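Local atomic coordinates of exopolysaccharide biosynthesis protein (PDB entry 6TGF), a protein that probably hydrolyses or otherwise modifies exopolysaccharide of the bacterial glycan biofilm, using a trimeric, bacteriophage tailspike-like parallel beta-helix. Residues V48-P53 with L122-S127. Residues are numbered along the deposited sequence; the frame is centred on the assembly and turned at random.
Sequences VPILTP and LIANPS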
ATOM      1  N   VAL B  48      43.372  45.573  15.095  1.00 40.45           N
ATOM      2  CA  VAL B  48      42.185  45.021  15.817  1.00 39.79           C
ATOM      3  C   VAL B  48      42.664  44.223  17.026  1.00 39.12           C
ATOM      4  O   VAL B  48      43.844  43.894  17.121  1.00 38.90           O
ATOM      5  CB  VAL B  48      41.326  44.140  14.888  1.00 39.81           C
ATOM      6  CG1 VAL B  48      40.812  44.916  13.685  1.00 40.15           C
ATOM      7  CG2 VAL B  48      42.070  42.890  14.436  1.00 39.69           C
ATOM      8  N   PRO B  49      41.769  43.892  17.986  1.00 38.71           N
ATOM      9  CA  PRO B  49      42.074  42.897  19.014  1.00 38.29           C
ATOM     10  C   PRO B  49      42.259  41.510  18.380  1.00 37.97           C
ATOM     11  O   PRO B  49      41.281  40.957  17.907  1.00 37.94           O
ATOM     12  CB  PRO B  49      40.853  42.932  19.951  1.00 38.19           C
ATOM     13  CG  PRO B  49      40.165  44.245  19.636  1.00 38.42           C
ATOM     14  CD  PRO B  49      40.436  44.487  18.168  1.00 38.69           C
ATOM     15  N   ILE B  50      43.498  41.004  18.356  1.00 37.71           N
ATOM     16  CA  ILE B  50      43.863  39.687  17.747  1.00 37.60           C
ATOM     17  C   ILE B  50      43.757  38.586  18.809  1.00 37.33           C
ATOM     18  O   ILE B  50      43.547  37.422  18.419  1.00 37.41           O
ATOM     19  CB  ILE B  50      45.260  39.722  17.085  1.00 37.80           C
ATOM     20  CG1 ILE B  50      46.389  39.997  18.084  1.00 37.77           C
ATOM     21  CG2 ILE B  50      45.281  40.713  15.930  1.00 37.96           C
ATOM     22  CD1 ILE B  50      47.745  39.504  17.626  1.00 37.78           C
ATOM     23  N   LEU B  51      43.915  38.936  20.091  1.00 37.16           N
ATOM     24  CA  LEU B  51      43.813  38.000  21.244  1.00 36.92           C
ATOM     25  C   LEU B  51      43.115  38.701  22.416  1.00 36.75           C
ATOM     26  O   LEU B  51      43.508  39.835  22.745  1.00 36.70           O
ATOM     27  CB  LEU B  51      45.217  37.530  21.638  1.00 37.04           C
ATOM     28  CG  LEU B  51      45.987  36.765  20.562  1.00 37.16           C
ATOM     29  CD1 LEU B  51      47.444  36.588  20.961  1.00 37.31           C
ATOM     30  CD2 LEU B  51      45.345  35.414  20.283  1.00 37.19           C
ATOM     31  N   THR B  52      42.120  38.034  23.011  1.00 36.72           N
ATOM     32  CA  THR B  52      41.260  38.540  24.117  1.00 36.81           C
ATOM     33  C   THR B  52      41.248  37.496  25.233  1.00 36.92           C
ATOM     34  O   THR B  52      41.829  36.425  25.070  1.00 36.90           O
ATOM     35  CB  THR B  52      39.860  38.872  23.583  1.00 36.72           C
ATOM     36  OG1 THR B  52      39.252  37.652  23.159  1.00 36.71           O
ATOM     37  CG2 THR B  52      39.882  39.863  22.440  1.00 36.66           C
ATOM     38  N   PRO B  53      40.610  37.761  26.400  1.00 37.10           N
ATOM     39  CA  PRO B  53      40.519  36.765  27.470  1.00 37.31           C
ATOM     40  C   PRO B  53      39.903  35.440  26.991  1.00 37.55           C
ATOM     41  O   PRO B  53      40.308  34.401  27.478  1.00 37.29           O
ATOM     42  CB  PRO B  53      39.617  37.440  28.517  1.00 37.36           C
ATOM     43  CG  PRO B  53      39.813  38.919  28.270  1.00 37.27           C
ATOM     44  CD  PRO B  53      39.956  39.027  26.767  1.00 37.13           C
ATOM     45  N   LEU B 122      45.321  42.132  23.242  1.00 36.15           N
ATOM     46  CA  LEU B 122      46.510  42.430  22.402  1.00 36.25           C
ATOM     47  C   LEU B 122      46.020  42.921  21.037  1.00 36.39           C
ATOM     48  O   LEU B 122      45.454  42.100  20.289  1.00 36.38           O
ATOM     49  CB  LEU B 122      47.373  41.170  22.265  1.00 36.16           C
ATOM     50  CG  LEU B 122      48.016  40.658  23.554  1.00 36.15           C
ATOM     51  CD1 LEU B 122      48.804  39.384  23.295  1.00 36.15           C
ATOM     52  CD2 LEU B 122      48.914  41.714  24.181  1.00 36.22           C
ATOM     53  N   ILE B 123      46.197  44.215  20.749  1.00 36.57           N
ATOM     54  CA  ILE B 123      45.847  44.842  19.439  1.00 36.78           C
ATOM     55  C   ILE B 123      47.086  44.815  18.537  1.00 36.89           C
ATOM     56  O   ILE B 123      48.183  45.166  19.020  1.00 36.78           O
ATOM     57  CB  ILE B 123      45.290  46.272  19.622  1.00 36.91           C
ATOM     58  CG1 ILE B 123      43.928  46.265  20.323  1.00 36.92           C
ATOM     59  CG2 ILE B 123      45.221  47.011  18.293  1.00 37.14           C
ATOM     60  CD1 ILE B 123      43.990  46.577  21.793  1.00 36.97           C
ATOM     61  N   ALA B 124      46.904  44.410  17.277  1.00 37.04           N
ATOM     62  CA  ALA B 124      47.938  44.392  16.215  1.00 37.30           C
ATOM     63  C   ALA B 124      47.257  44.253  14.848  1.00 37.62           C
ATOM     64  O   ALA B 124      46.011  44.195  14.809  1.00 37.40           O
ATOM     65  CB  ALA B 124      48.914  43.268  16.464  1.00 37.19           C
ATOM     66  N   ASN B 125      48.049  44.214  13.775  1.00 38.16           N
ATOM     67  CA  ASN B 125      47.570  44.006  12.381  1.00 38.53           C
ATOM     68  C   ASN B 125      46.886  42.644  12.307  1.00 38.46           C
ATOM     69  O   ASN B 125      47.489  41.642  12.683  1.00 38.35           O
ATOM     70  CB  ASN B 125      48.722  44.113  11.376  1.00 38.86           C
ATOM     71  CG  ASN B 125      48.263  44.248   9.940  1.00 39.16           C
ATOM     72  OD1 ASN B 125      47.229  43.708   9.552  1.00 39.07           O
ATOM     73  ND2 ASN B 125      49.040  44.955   9.136  1.00 39.54           N
ATOM     74  N   PRO B 126      45.614  42.553  11.847  1.00 38.62           N
ATOM     75  CA  PRO B 126      44.957  41.257  11.663  1.00 38.73           C
ATOM     76  C   PRO B 126      45.767  40.342  10.732  1.00 39.20           C
ATOM     77  O   PRO B 126      45.758  39.142  10.939  1.00 39.26           O
ATOM     78  CB  PRO B 126      43.582  41.600  11.062  1.00 38.72           C
ATOM     79  CG  PRO B 126      43.720  43.026  10.567  1.00 38.86           C
ATOM     80  CD  PRO B 126      44.731  43.673  11.488  1.00 38.79           C
ATOM     81  N   SER B 127      46.442  40.931   9.741  1.00 39.76           N
ATOM     82  CA  SER B 127      47.457  40.260   8.887  1.00 40.27           C
ATOM     83  C   SER B 127      48.796  40.252   9.633  1.00 40.39           C
ATOM     84  O   SER B 127      49.425  41.323   9.728  1.00 40.45           O
ATOM     85  CB  SER B 127      47.571  40.935   7.542  1.00 40.64           C
ATOM     86  OG  SER B 127      48.358  40.158   6.653  1.00 40.97           O
TER
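Leu-51 and Leu-122 meet through their CD1 methyls, 3.9 Å apart, the two side chains slanting across each other on the face of the sheet that also carries Ala-124. At the corner of the chain Ile-50 meets Leu-122 and Ala-124: its CD1 lies 4.1 Å from Ala-124 CB, while CG2 rests near the carbonyl oxygens of Ala-124 and Asn-125. A chi1 of 63° sets Ile-50 CG1 between its own backbone N and carbonyl carbon, close beside the oxygen of Leu-122. Farther out, Val-48 CG2 touches CB and CD of the Pro-126 ring, the two side chains crossing at about a right angle. On the reverse face Pro-49 packs loosely against Ile-123, with CG 4.3 Å from Ile-123 CG1.

Four backbone hydrogen bonds join the antiparallel strands. Val-48 and Ala-124 form a reciprocal pair, N to O both ways, and Val-48 O also receives a CA-H...O contact from Ile-123. The register then slips by one residue in a classic beta bulge: Ile-50 N donates to Leu-122 O (3.0 Å), and Leu-51 O accepts from Leu-122 N, so both residues face Leu-122 where the chain turns its corner. Beyond the strand, Asn-125 OD1 accepts from Ser-127 N (2.9 Å), closing an Asx turn with the donor above the carboxamide plane.

This bulged pair belongs to the N-terminal head-binding region, as in phage tailspikes, with strand 48-51 outermost in a five-stranded antiparallel sheet within this chain. Strand 121-124 continues it to strand 89-92, Ile-123 hydrogen-bonding Phe-90 through the backbone, and Ile-50 and Leu-51 pack onto strand 69-74 of a second sheet.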